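Local structure of 2-oxoadipate dioxygenase/decarboxylase (Pseudomonas putida, 6W1G) at residues Pro248-Glu253 and Ala328-Tyr333; Gly254-Arg259 and Ala335-Asn340; Leu232-Ile237 and Leu263-Ser268; Ala301-Gly306 and Leu356-Tyr361. The protein is an iron(II)-dependent oxygenase that converts 2-oxoadipate and O2 to D-2-hydroxyglutarate and CO2 in a D-lysine catabolic pathway. One frame throughout, in Å; residues are numbered along the deposited sequence.

Interaction 1: residues Pro248-Glu253 and Ala328-Tyr333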
loop_
_atom_site.group_PDB
_atom_site.type_symbol
_atom_site.label_atom_id
_atom_site.label_comp_id
_atom_site.label_asym_id
_atom_site.label_seq_id
_atom_site.Cartn_x
_atom_site.Cartn_y
_atom_site.Cartn_z
ATOM N N PRO A 248 9.830 -17.473 0.416
ATOM C CA PRO A 248 9.905 -16.107 0.921
ATOM C C PRO A 248 10.840 -16.050 2.110
ATOM O O PRO A 248 11.265 -17.064 2.661
ATOM C CB PRO A 248 8.483 -15.837 1.392
ATOM C CG PRO A 248 8.013 -17.175 1.897
ATOM C CD PRO A 248 8.623 -18.168 0.906
ATOM N N LYS A 249 11.141 -14.827 2.500
ATOM C CA LYS A 249 11.795 -14.615 3.769
ATOM C C LYS A 249 10.931 -15.175 4.883
ATOM O O LYS A 249 9.711 -14.942 4.940
ATOM C CB LYS A 249 12.016 -13.119 3.946
ATOM C CG LYS A 249 12.968 -12.480 2.920
ATOM C CD LYS A 249 14.405 -12.896 3.079
ATOM C CE LYS A 249 15.312 -11.806 2.487
ATOM N NZ LYS A 249 16.455 -12.364 1.721
ATOM N N ALA A 250 11.548 -15.954 5.761
ATOM C CA ALA A 250 10.829 -16.485 6.911
ATOM C C ALA A 250 10.382 -15.389 7.865
ATOM O O ALA A 250 9.333 -15.526 8.491
ATOM C CB ALA A 250 11.717 -17.453 7.671
ATOM N N VAL A 251 11.163 -14.320 8.013
ATOM C CA VAL A 251 10.732 -13.190 8.816
ATOM C C VAL A 251 9.594 -12.472 8.104
ATOM O O VAL A 251 9.722 -12.020 6.965
ATOM C CB VAL A 251 11.895 -12.228 9.049
ATOM C CG1 VAL A 251 11.413 -10.955 9.697
ATOM C CG2 VAL A 251 12.980 -12.866 9.901
ATOM N N VAL A 252 8.470 -12.342 8.772
ATOM C CA VAL A 252 7.337 -11.598 8.260
ATOM C C VAL A 252 7.339 -10.247 8.950
ATOM O O VAL A 252 7.350 -10.179 10.192
ATOM C CB VAL A 252 6.032 -12.372 8.513
ATOM C CG1 VAL A 252 4.835 -11.550 8.070
ATOM C CG2 VAL A 252 6.063 -13.712 7.803
ATOM N N GLU A 253 7.297 -9.171 8.156
ATOM C CA GLU A 253 7.203 -7.837 8.730
ATOM C C GLU A 253 5.782 -7.566 9.179
ATOM O O GLU A 253 4.836 -8.049 8.555
ATOM C CB GLU A 253 7.611 -6.778 7.708
ATOM C CG GLU A 253 9.052 -6.923 7.232
ATOM C CD GLU A 253 9.419 -5.810 6.294
ATOM O OE1 GLU A 253 9.307 -6.002 5.062
ATOM O OE2 GLU A 253 9.765 -4.724 6.791
ATOM N N ALA A 328 18.592 -15.591 9.783
ATOM C CA ALA A 328 19.324 -16.528 10.625
ATOM C C ALA A 328 18.672 -16.669 11.990
ATOM O O ALA A 328 18.773 -17.731 12.617
ATOM C CB ALA A 328 20.775 -16.075 10.774
ATOM N N ASN A 329 18.002 -15.619 12.461
ATOM C CA ASN A 329 17.319 -15.643 13.748
ATOM C C ASN A 329 15.801 -15.734 13.624
ATOM O O ASN A 329 15.092 -15.458 14.601
ATOM C CB ASN A 329 17.712 -14.399 14.552
ATOM C CG ASN A 329 17.474 -13.091 13.787
ATOM O OD1 ASN A 329 16.458 -12.919 13.107
ATOM N ND2 ASN A 329 18.430 -12.161 13.897
ATOM N N ALA A 330 15.291 -16.133 12.446
ATOM C CA ALA A 330 13.868 -15.947 12.140
ATOM C C ALA A 330 12.952 -16.667 13.127
ATOM O O ALA A 330 11.935 -16.110 13.555
ATOM C CB ALA A 330 13.550 -16.394 10.711
ATOM N N GLU A 331 13.258 -17.917 13.470
ATOM C CA GLU A 331 12.409 -18.640 14.408
ATOM C C GLU A 331 12.367 -17.933 15.757
ATOM O O GLU A 331 11.292 -17.741 16.346
ATOM C CB GLU A 331 12.916 -20.067 14.564
ATOM C CG GLU A 331 14.448 -20.198 14.678
ATOM C CD GLU A 331 15.128 -20.710 13.406
ATOM O OE1 GLU A 331 14.629 -20.423 12.296
ATOM O OE2 GLU A 331 16.164 -21.406 13.515
ATOM N N ARG A 332 13.535 -17.539 16.273
ATOM C CA ARG A 332 13.595 -16.835 17.547
ATOM C C ARG A 332 12.891 -15.484 17.468
ATOM O O ARG A 332 12.181 -15.100 18.401
ATOM C CB ARG A 332 15.049 -16.649 17.991
ATOM C CG ARG A 332 15.136 -15.856 19.299
ATOM C CD ARG A 332 16.461 -15.903 20.009
ATOM N NE ARG A 332 16.349 -15.378 21.370
ATOM C CZ ARG A 332 16.864 -14.221 21.793
ATOM N NH1 ARG A 332 17.557 -13.444 20.975
ATOM N NH2 ARG A 332 16.704 -13.852 23.055
ATOM N N TYR A 333 13.097 -14.738 16.375
ATOM C CA TYR A 333 12.423 -13.454 16.216
ATOM C C TYR A 333 10.911 -13.622 16.246
ATOM O O TYR A 333 10.189 -12.884 16.929
ATOM C CB TYR A 333 12.816 -12.792 14.895
ATOM C CG TYR A 333 11.994 -11.549 14.640
ATOM C CD1 TYR A 333 10.962 -11.574 13.732
ATOM C CD2 TYR A 333 12.221 -10.367 15.351
ATOM C CE1 TYR A 333 10.175 -10.443 13.487
ATOM C CE2 TYR A 333 11.427 -9.242 15.127
ATOM C CZ TYR A 333 10.418 -9.283 14.189
ATOM O OH TYR A 333 9.658 -8.166 13.973
HETATM O O HOH W 1 7.716 -8.283 12.221
#
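A330 and Y333, on the first turn of helix 330-341, meet A250, V251 and V252 of the loop that joins helix 234-240 to strand 264-275. The contact is loop-on-helix packing within a protein of the glyoxalase clan, and it is apolar apart from one bridging water. E327, just before the helical segment, holds the loop by its backbone: OE1 accepts from A250 N and OE2 from V251 N. Along the segment itself, N329 comes first, at the N-cap position. Its side chain caps nothing; it turns back into the preceding loop, where OD1 bonds to A326 N and ND2 to A324 O. A330 follows, with its methyl pointing at the loop. Its CB touches two groups, A250 CB at 3.7 Å and V251 CG2 also at 3.7 Å, and so sits where both loop residues converge. One turn of backbone hydrogen bonding, from Y333 N to N329 O at 2.8 Å, leads to Y333. Its chi1 of 173° sets CG anti to the backbone N, on the loop side, and the ring beyond it meets V251. The two side chains cross at about a right angle, V251 CG1 lying 4.0 Å from Y333 CE1. The two methyls of V251 thus divide the work, CG2 for the alanine and CG1 for the ring. Helix 304-321 packs against the same tyrosine through L314, T317 and L321. At the edge of the ring, in its plane, a water accepts from Y333 OH at 2.6 Å and donates to V252 O at 2.8 Å.

Interaction 2: residues Gly254-Arg259 and Ala335-Asn340; sequences GPPTRR and ALLQAN
L337 packs on the flat peptide between P255 and P256, its methyl CD2 standing over one face, 3.6 Å from P256 N. The same methyl is equally close to the carbonyl atom G254 O. At the edge of that peptide, P255 O takes a weak hydrogen bond from R265 NE. The P256 ring, puckered C-gamma endo, meets the helix by three of its carbons: CD lies 3.8 Å from L337 CG, while CB and CG are turned to the side chain of Q338, which crosses the ring at about a right angle. CG of L337 is anti to the backbone N (chi1 -175°), which carries the branch point out to the proline. The Q338 chain bends at chi2 (40°), and its CD comes 4.1 Å from P256 CB near T257. G254, with a phi of 106°, opens the loop segment in a conformation suited to a residue without CB. Helix 304-321 lies alongside, its Y310 touching P255 and its T317 touching L337. P255 and P256 have no amide hydrogen to donate, so the contact at the prolines is mainly apolar packing, in which L337, by CD2 on the peptide and CG on the ring, shares the covering with the Q338 chain.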
loop_
_atom_site.group_PDB
_atom_site.type_symbol
_atom_site.label_atom_id
_atom_site.label_comp_id
_atom_site.label_asym_id
_atom_site.label_seq_id
_atom_site.Cartn_x
_atom_site.Cartn_y
_atom_site.Cartn_z
ATOM N N GLY A 254 5.652 -6.785 10.256
ATOM C CA GLY A 254 4.377 -6.450 10.844
ATOM C C GLY A 254 4.147 -7.186 12.145
ATOM O O GLY A 254 5.034 -7.843 12.691
ATOM N N PRO A 255 2.936 -7.086 12.685
ATOM C CA PRO A 255 2.597 -7.830 13.912
ATOM C C PRO A 255 2.624 -9.324 13.660
ATOM O O PRO A 255 2.626 -9.769 12.516
ATOM C CB PRO A 255 1.162 -7.372 14.211
ATOM C CG PRO A 255 0.596 -7.101 12.823
ATOM C CD PRO A 255 1.751 -6.463 12.058
ATOM N N PRO A 256 2.631 -10.127 14.728
ATOM C CA PRO A 256 2.461 -11.568 14.581
ATOM C C PRO A 256 1.035 -11.951 14.218
ATOM O O PRO A 256 0.141 -11.079 14.144
ATOM C CB PRO A 256 2.842 -12.095 15.966
ATOM C CG PRO A 256 2.312 -11.007 16.870
ATOM C CD PRO A 256 2.552 -9.699 16.135
ATOM N N THR A 257 0.827 -13.240 13.992
ATOM C CA THR A 257 -0.499 -13.782 13.729
ATOM C C THR A 257 -1.454 -13.387 14.843
ATOM O O THR A 257 -1.135 -13.518 16.027
ATOM C CB THR A 257 -0.402 -15.309 13.653
ATOM O OG1 THR A 257 0.609 -15.693 12.697
ATOM C CG2 THR A 257 -1.750 -15.909 13.294
ATOM N N ARG A 258 -2.648 -12.952 14.457
ATOM C CA ARG A 258 -3.687 -12.554 15.385
ATOM C C ARG A 258 -5.033 -12.993 14.833
ATOM O O ARG A 258 -5.234 -13.101 13.628
ATOM C CB ARG A 258 -3.720 -11.012 15.514
ATOM C CG ARG A 258 -2.572 -10.420 16.310
ATOM C CD ARG A 258 -2.474 -8.915 16.135
ATOM N NE ARG A 258 -3.748 -8.237 16.404
ATOM C CZ ARG A 258 -4.182 -7.834 17.603
ATOM N NH1 ARG A 258 -3.444 -8.033 18.698
ATOM N NH2 ARG A 258 -5.378 -7.246 17.703
ATOM N N ARG A 259 -5.990 -13.168 15.745
ATOM C CA ARG A 259 -7.380 -13.362 15.335
ATOM C C ARG A 259 -7.930 -12.114 14.648
ATOM O O ARG A 259 -8.718 -12.229 13.694
ATOM C CB ARG A 259 -8.244 -13.664 16.549
ATOM C CG ARG A 259 -7.931 -15.000 17.186
ATOM C CD ARG A 259 -8.663 -15.232 18.509
ATOM N NE ARG A 259 -7.936 -14.661 19.643
ATOM C CZ ARG A 259 -8.472 -13.919 20.608
ATOM N NH1 ARG A 259 -9.770 -13.647 20.615
ATOM N NH2 ARG A 259 -7.692 -13.458 21.581
ATOM N N ALA A 335 9.157 -15.944 17.520
ATOM C CA ALA A 335 8.724 -16.330 18.858
ATOM C C ALA A 335 8.687 -15.123 19.800
ATOM O O ALA A 335 7.718 -14.939 20.552
ATOM C CB ALA A 335 9.628 -17.438 19.401
ATOM N N LEU A 336 9.712 -14.276 19.754
ATOM C CA LEU A 336 9.741 -13.091 20.602
ATOM C C LEU A 336 8.645 -12.112 20.214
ATOM O O LEU A 336 8.047 -11.450 21.078
ATOM C CB LEU A 336 11.082 -12.398 20.445
ATOM C CG LEU A 336 12.286 -13.086 21.084
ATOM C CD1 LEU A 336 13.541 -12.401 20.612
ATOM C CD2 LEU A 336 12.148 -13.009 22.578
ATOM N N LEU A 337 8.394 -11.979 18.922
ATOM C CA LEU A 337 7.327 -11.098 18.454
ATOM C C LEU A 337 5.984 -11.515 19.020
ATOM O O LEU A 337 5.208 -10.666 19.491
ATOM C CB LEU A 337 7.317 -11.121 16.933
ATOM C CG LEU A 337 6.352 -10.189 16.235
ATOM C CD1 LEU A 337 6.818 -8.768 16.408
ATOM C CD2 LEU A 337 6.233 -10.579 14.768
ATOM N N GLN A 338 5.662 -12.809 18.940
ATOM C CA GLN A 338 4.403 -13.280 19.492
ATOM C C GLN A 338 4.332 -13.008 20.987
ATOM O O GLN A 338 3.311 -12.516 21.492
ATOM C CB GLN A 338 4.186 -14.753 19.146
ATOM C CG GLN A 338 2.719 -15.291 19.424
ATOM C CD GLN A 338 1.503 -14.356 19.083
ATOM O OE1 GLN A 338 1.027 -14.311 17.936
ATOM N NE2 GLN A 338 0.976 -13.634 20.102
ATOM N N ALA A 339 5.410 -13.290 21.713
ATOM C CA ALA A 339 5.387 -13.089 23.153
ATOM C C ALA A 339 5.130 -11.632 23.506
ATOM O O ALA A 339 4.305 -11.336 24.373
ATOM C CB ALA A 339 6.695 -13.599 23.748
ATOM N N ASN A 340 5.816 -10.706 22.841
ATOM C CA ASN A 340 5.681 -9.300 23.191
ATOM C C ASN A 340 4.331 -8.730 22.754
ATOM O O ASN A 340 3.806 -7.834 23.417
ATOM C CB ASN A 340 6.834 -8.514 22.568
ATOM C CG ASN A 340 8.121 -8.614 23.377
ATOM O OD1 ASN A 340 8.329 -7.848 24.311
ATOM N ND2 ASN A 340 8.995 -9.550 23.011
#

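Interaction 3: residues Leu232-Ile237 and Leu263-Ser268; sequences LDIDAI and LLRQTS
OD1 of D235 is gripped by both ends of the R265 guanidinium, directly by NH1 at 3.1 Å and through a water by NH2. The direct bond is a salt bridge with an N-H...O angle of 153°; NH1 reaches OD1 from above the carboxylate plane, the carboxylate and guanidinium planes being 69° apart. The water donates to D235 OD1 at 2.8 Å and accepts from R265 NH2 at 2.9 Å, lying at the guanidinium edge, in its plane. The other carboxylate oxygen, D235 OD2, bonds to T257 OG1. The arginine chain bends at chi3 (77°), which swings NE out of the line of the chain. Beside the charged pair, I234 packs with both branches: CG2 lies 3.5 Å from R265 NH1, and CD1 reaches the strand backbone, 3.7 Å from Q266 CA. At the start of helix 234-240, D233 is the N-cap residue, its OD1 accepting from A236 N at 3.0 Å. Strand 264-275 pairs with strand 288-298, which carries the metal ligand E294. Q266 turns away from the helix, and its side chain comes within about 5 Å of the nickel ion held by H70, H226 and E294 at the iron site; Q266 NE2 bonds to E253 OE1. R265 is buried and D235 partly exposed; the opposite charges probably stabilise each other, and the extra bonds to T257 and water would help keep the carboxylate in place, joining helix and intervening loop to the strand whose Q266 lies beside the metal site.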
loop_
_atom_site.group_PDB
_atom_site.type_symbol
_atom_site.label_atom_id
_atom_site.label_comp_id
_atom_site.label_asym_id
_atom_site.label_seq_id
_atom_site.Cartn_x
_atom_site.Cartn_y
_atom_site.Cartn_z
ATOM N N LEU A 232 -5.775 -13.073 2.354
ATOM C CA LEU A 232 -6.431 -13.146 3.657
ATOM C C LEU A 232 -5.619 -13.926 4.695
ATOM O O LEU A 232 -5.972 -13.925 5.856
ATOM C CB LEU A 232 -7.810 -13.798 3.510
ATOM C CG LEU A 232 -8.780 -13.021 2.632
ATOM C CD1 LEU A 232 -10.110 -13.774 2.522
ATOM C CD2 LEU A 232 -9.000 -11.600 3.125
ATOM N N ASP A 233 -4.538 -14.616 4.318
ATOM C CA ASP A 233 -3.788 -15.412 5.308
ATOM C C ASP A 233 -2.340 -15.566 4.853
ATOM O O ASP A 233 -2.017 -16.454 4.069
ATOM C CB ASP A 233 -4.451 -16.774 5.529
ATOM C CG ASP A 233 -3.807 -17.539 6.661
ATOM O OD1 ASP A 233 -2.678 -17.208 7.088
ATOM O OD2 ASP A 233 -4.420 -18.531 7.148
ATOM N N ILE A 234 -1.469 -14.684 5.345
ATOM C CA ILE A 234 -0.080 -14.718 4.912
ATOM C C ILE A 234 0.636 -15.944 5.454
ATOM O O ILE A 234 1.599 -16.413 4.849
ATOM C CB ILE A 234 0.629 -13.401 5.282
ATOM C CG1 ILE A 234 1.902 -13.229 4.447
ATOM C CG2 ILE A 234 0.976 -13.361 6.744
ATOM C CD1 ILE A 234 2.498 -11.888 4.582
ATOM N N ASP A 235 0.203 -16.482 6.599
ATOM C CA ASP A 235 0.860 -17.696 7.070
ATOM C C ASP A 235 0.594 -18.845 6.114
ATOM O O ASP A 235 1.484 -19.639 5.799
ATOM C CB ASP A 235 0.337 -18.083 8.448
ATOM C CG ASP A 235 0.693 -17.080 9.543
ATOM O OD1 ASP A 235 1.787 -16.533 9.513
ATOM O OD2 ASP A 235 -0.130 -16.854 10.447
ATOM N N ALA A 236 -0.640 -18.955 5.654
ATOM C CA ALA A 236 -1.015 -19.987 4.712
ATOM C C ALA A 236 -0.286 -19.811 3.396
ATOM O O ALA A 236 0.155 -20.795 2.788
ATOM C CB ALA A 236 -2.522 -20.013 4.516
ATOM N N ILE A 237 -0.159 -18.579 2.914
ATOM C CA ILE A 237 0.514 -18.450 1.636
ATOM C C ILE A 237 1.989 -18.835 1.783
ATOM O O ILE A 237 2.560 -19.423 0.874
ATOM C CB ILE A 237 0.274 -17.065 1.008
ATOM C CG1 ILE A 237 0.375 -17.231 -0.492
ATOM C CG2 ILE A 237 1.173 -16.074 1.637
ATOM C CD1 ILE A 237 -0.299 -16.158 -1.212
ATOM N N LEU A 263 -2.788 -3.291 11.245
ATOM C CA LEU A 263 -1.875 -2.774 10.221
ATOM C C LEU A 263 -1.797 -3.754 9.067
ATOM O O LEU A 263 -2.824 -4.063 8.451
ATOM C CB LEU A 263 -0.522 -2.371 10.797
ATOM C CG LEU A 263 -0.610 -1.280 11.868
ATOM C CD1 LEU A 263 0.796 -0.869 12.319
ATOM C CD2 LEU A 263 -1.363 -0.066 11.411
ATOM N N LEU A 264 -0.599 -4.243 8.697
ATOM C CA LEU A 264 -0.478 -5.251 7.665
ATOM C C LEU A 264 0.685 -6.162 8.045
ATOM O O LEU A 264 1.518 -5.810 8.876
ATOM C CB LEU A 264 -0.334 -4.654 6.277
ATOM C CG LEU A 264 0.928 -3.868 5.980
ATOM C CD1 LEU A 264 2.122 -4.752 5.657
ATOM C CD2 LEU A 264 0.684 -2.940 4.802
ATOM N N ARG A 265 0.747 -7.313 7.380
ATOM C CA ARG A 265 1.880 -8.213 7.432
ATOM C C ARG A 265 2.378 -8.409 6.015
ATOM O O ARG A 265 1.583 -8.403 5.068
ATOM C CB ARG A 265 1.485 -9.552 7.993
ATOM C CG ARG A 265 0.878 -9.477 9.382
ATOM C CD ARG A 265 0.574 -10.855 9.976
ATOM N NE ARG A 265 1.812 -11.459 10.454
ATOM C CZ ARG A 265 2.048 -12.760 10.566
ATOM N NH1 ARG A 265 1.131 -13.640 10.223
ATOM N NH2 ARG A 265 3.227 -13.172 11.042
ATOM N N GLN A 266 3.700 -8.523 5.842
ATOM C CA GLN A 266 4.258 -8.648 4.501
ATOM C C GLN A 266 5.548 -9.470 4.504
ATOM O O GLN A 266 6.278 -9.520 5.507
ATOM C CB GLN A 266 4.570 -7.293 3.876
ATOM C CG GLN A 266 5.613 -6.507 4.631
ATOM C CD GLN A 266 5.838 -5.058 4.161
ATOM O OE1 GLN A 266 4.907 -4.324 3.755
ATOM N NE2 GLN A 266 7.089 -4.634 4.249
ATOM N N THR A 267 5.815 -10.121 3.377
ATOM C CA THR A 267 7.125 -10.745 3.183
ATOM C C THR A 267 7.435 -10.685 1.691
ATOM O O THR A 267 6.607 -10.273 0.873
ATOM C CB THR A 267 7.250 -12.157 3.800
ATOM O OG1 THR A 267 8.618 -12.554 3.752
ATOM C CG2 THR A 267 6.392 -13.147 3.113
ATOM N N SER A 268 8.653 -11.063 1.350
ATOM C CA SER A 268 9.214 -10.858 0.023
ATOM C C SER A 268 9.860 -12.138 -0.488
ATOM O O SER A 268 10.107 -13.095 0.264
ATOM C CB SER A 268 10.261 -9.706 0.026
ATOM O OG SER A 268 11.350 -10.085 0.860
HETATM O O HOH W 2 3.612 -16.007 11.588
#

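Interaction 4: residues Ala301-Gly306 and Leu356-Tyr361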
loop_
_atom_site.group_PDB
_atom_site.type_symbol
_atom_site.label_atom_id
_atom_site.label_comp_id
_atom_site.label_asym_id
_atom_site.label_seq_id
_atom_site.Cartn_x
_atom_site.Cartn_y
_atom_site.Cartn_z
ATOM N N ALA A 301 -6.852 -0.637 10.625
ATOM C CA ALA A 301 -6.215 0.651 10.827
ATOM C C ALA A 301 -6.208 0.981 12.316
ATOM O O ALA A 301 -7.199 0.792 13.019
ATOM C CB ALA A 301 -7.006 1.692 10.054
ATOM N N LEU A 302 -5.078 1.496 12.793
ATOM C CA LEU A 302 -4.883 1.858 14.199
ATOM C C LEU A 302 -5.017 3.352 14.421
ATOM O O LEU A 302 -4.618 4.168 13.590
ATOM C CB LEU A 302 -3.524 1.394 14.693
ATOM C CG LEU A 302 -3.274 -0.091 14.635
ATOM C CD1 LEU A 302 -1.948 -0.458 15.246
ATOM C CD2 LEU A 302 -4.446 -0.838 15.314
ATOM N N THR A 303 -5.584 3.705 15.572
ATOM C CA THR A 303 -5.626 5.075 16.034
ATOM C C THR A 303 -4.207 5.495 16.474
ATOM O O THR A 303 -3.326 4.667 16.617
ATOM C CB THR A 303 -6.574 5.158 17.244
ATOM O OG1 THR A 303 -6.001 4.344 18.241
ATOM C CG2 THR A 303 -7.960 4.674 16.857
ATOM N N PRO A 304 -4.009 6.767 16.811
ATOM C CA PRO A 304 -2.732 7.180 17.431
ATOM C C PRO A 304 -2.372 6.350 18.641
ATOM O O PRO A 304 -1.230 5.925 18.807
ATOM C CB PRO A 304 -2.955 8.669 17.739
ATOM C CG PRO A 304 -3.914 9.114 16.672
ATOM C CD PRO A 304 -4.849 7.908 16.459
ATOM N N LYS A 305 -3.366 6.062 19.480
ATOM C CA LYS A 305 -3.123 5.238 20.653
ATOM C C LYS A 305 -2.687 3.830 20.273
ATOM O O LYS A 305 -1.767 3.277 20.892
ATOM C CB LYS A 305 -4.367 5.215 21.535
ATOM C CG LYS A 305 -4.200 4.375 22.799
ATOM C CD LYS A 305 -5.518 4.331 23.555
ATOM C CE LYS A 305 -5.437 3.461 24.789
ATOM N NZ LYS A 305 -6.734 3.456 25.526
ATOM N N GLY A 306 -3.383 3.204 19.313
ATOM C CA GLY A 306 -2.993 1.875 18.873
ATOM C C GLY A 306 -1.620 1.861 18.243
ATOM O O GLY A 306 -0.874 0.895 18.415
ATOM N N LEU A 356 -8.225 1.545 20.237
ATOM C CA LEU A 356 -6.961 1.179 19.617
ATOM C C LEU A 356 -7.010 1.120 18.104
ATOM O O LEU A 356 -5.974 1.225 17.436
ATOM C CB LEU A 356 -6.492 -0.182 20.150
ATOM C CG LEU A 356 -6.241 -0.174 21.658
ATOM C CD1 LEU A 356 -5.991 -1.554 22.126
ATOM C CD2 LEU A 356 -5.101 0.721 22.024
ATOM N N ALA A 357 -8.183 0.922 17.529
ATOM C CA ALA A 357 -8.365 0.746 16.108
ATOM C C ALA A 357 -9.576 1.534 15.659
ATOM O O ALA A 357 -10.437 1.876 16.466
ATOM C CB ALA A 357 -8.543 -0.696 15.709
ATOM N N TYR A 358 -9.639 1.826 14.364
ATOM C CA TYR A 358 -10.817 2.447 13.759
ATOM C C TYR A 358 -11.773 1.361 13.287
ATOM O O TYR A 358 -11.356 0.275 12.887
ATOM C CB TYR A 358 -10.403 3.322 12.559
ATOM C CG TYR A 358 -9.618 4.519 12.962
ATOM C CD1 TYR A 358 -10.226 5.617 13.532
ATOM C CD2 TYR A 358 -8.236 4.563 12.754
ATOM C CE1 TYR A 358 -9.487 6.724 13.893
ATOM C CE2 TYR A 358 -7.486 5.660 13.087
ATOM C CZ TYR A 358 -8.119 6.753 13.683
ATOM O OH TYR A 358 -7.384 7.840 14.074
ATOM N N PHE A 359 -13.062 1.704 13.321
ATOM C CA PHE A 359 -14.154 0.781 13.007
ATOM C C PHE A 359 -15.122 1.388 12.037
ATOM O O PHE A 359 -15.268 2.595 11.939
ATOM C CB PHE A 359 -14.877 0.366 14.303
ATOM C CG PHE A 359 -14.030 -0.520 15.173
ATOM C CD1 PHE A 359 -13.082 -0.011 16.065
ATOM C CD2 PHE A 359 -14.101 -1.903 15.003
ATOM C CE1 PHE A 359 -12.234 -0.883 16.748
ATOM C CE2 PHE A 359 -13.272 -2.759 15.712
ATOM C CZ PHE A 359 -12.340 -2.261 16.554
ATOM N N ARG A 360 -15.853 0.532 11.350
ATOM C CA ARG A 360 -17.099 0.930 10.684
ATOM C C ARG A 360 -18.257 0.184 11.311
ATOM O O ARG A 360 -18.150 -0.978 11.694
ATOM C CB ARG A 360 -17.027 0.638 9.166
ATOM C CG ARG A 360 -15.984 1.459 8.465
ATOM C CD ARG A 360 -15.872 1.045 6.962
ATOM N NE ARG A 360 -17.004 1.547 6.217
ATOM C CZ ARG A 360 -17.508 0.966 5.148
ATOM N NH1 ARG A 360 -16.977 -0.120 4.642
ATOM N NH2 ARG A 360 -18.577 1.506 4.574
ATOM N N TYR A 361 -19.360 0.891 11.384
ATOM C CA TYR A 361 -20.582 0.469 12.022
ATOM C C TYR A 361 -21.670 0.347 10.975
ATOM O O TYR A 361 -21.773 1.205 10.100
ATOM C CB TYR A 361 -20.995 1.503 13.076
ATOM C CG TYR A 361 -19.990 1.588 14.208
ATOM C CD1 TYR A 361 -18.839 2.388 14.106
ATOM C CD2 TYR A 361 -20.144 0.860 15.351
ATOM C CE1 TYR A 361 -17.922 2.485 15.111
ATOM C CE2 TYR A 361 -19.220 0.914 16.380
ATOM C CZ TYR A 361 -18.101 1.712 16.250
ATOM O OH TYR A 361 -17.224 1.760 17.270
#
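Y358 and T303 meet face-on: CG2 of T303 lies over the centre of the tyrosine ring, 3.8 Å from the centroid and 9° off the ring normal, a CH-pi contact. P304 CD approaches the hydroxyl end, 3.5 Å from Y358 OH. L302 and A357 form a single antiparallel bridge, as a non-hydrogen-bonded pair, and two backbone bonds flank it, Y358 N to A301 O at 3.0 Å and T303 N to L356 O at 3.1 Å. L356 O is crowded further, with G306 CA, which has no side chain in the way, at 3.4 Å. On the flank, the extended chain of K305 passes over L356, its CG 3.8 Å from L356 CD2, before NZ bonds to Q354 O. T303 OG1, at chi1 62° between the backbone N and the carbonyl carbon, accepts from G306 N at 3.1 Å. T303 OG1 also bonds to G355 O, and together these bonds would hold the side chain in place. Farther out, Y444, L441 and E448 of helix 440-458 touch A301, P304 and Y358 in turn. The whole is a threonine N-cap followed by proline at the first turn of helix 304-321, stitched by an isolated beta bridge to the chain entering strand 359-363.

Interactions 1 and 2 are successive parts of one seam, the loop 248-259 lying along helix 330-341. Both are mainly apolar and mostly buried but edged by exposed residues, A250 in the first, T257 and Q338 in the second; their centres lie about 22 and 21 Å from the chain centre. Interaction 3 is deeper, about 13 Å centre to centre, and is the one with a salt bridge. It touches both neighbours by polar bonds, K249 O to T267 OG1 among them, so the loop lies between helix 330-341 and strand 264-275. Interaction 4, buried yet away from the annotated sites, relies on backbone bonds and a CH-pi contact; L302 CD1 packs on L263 CG of interaction 3.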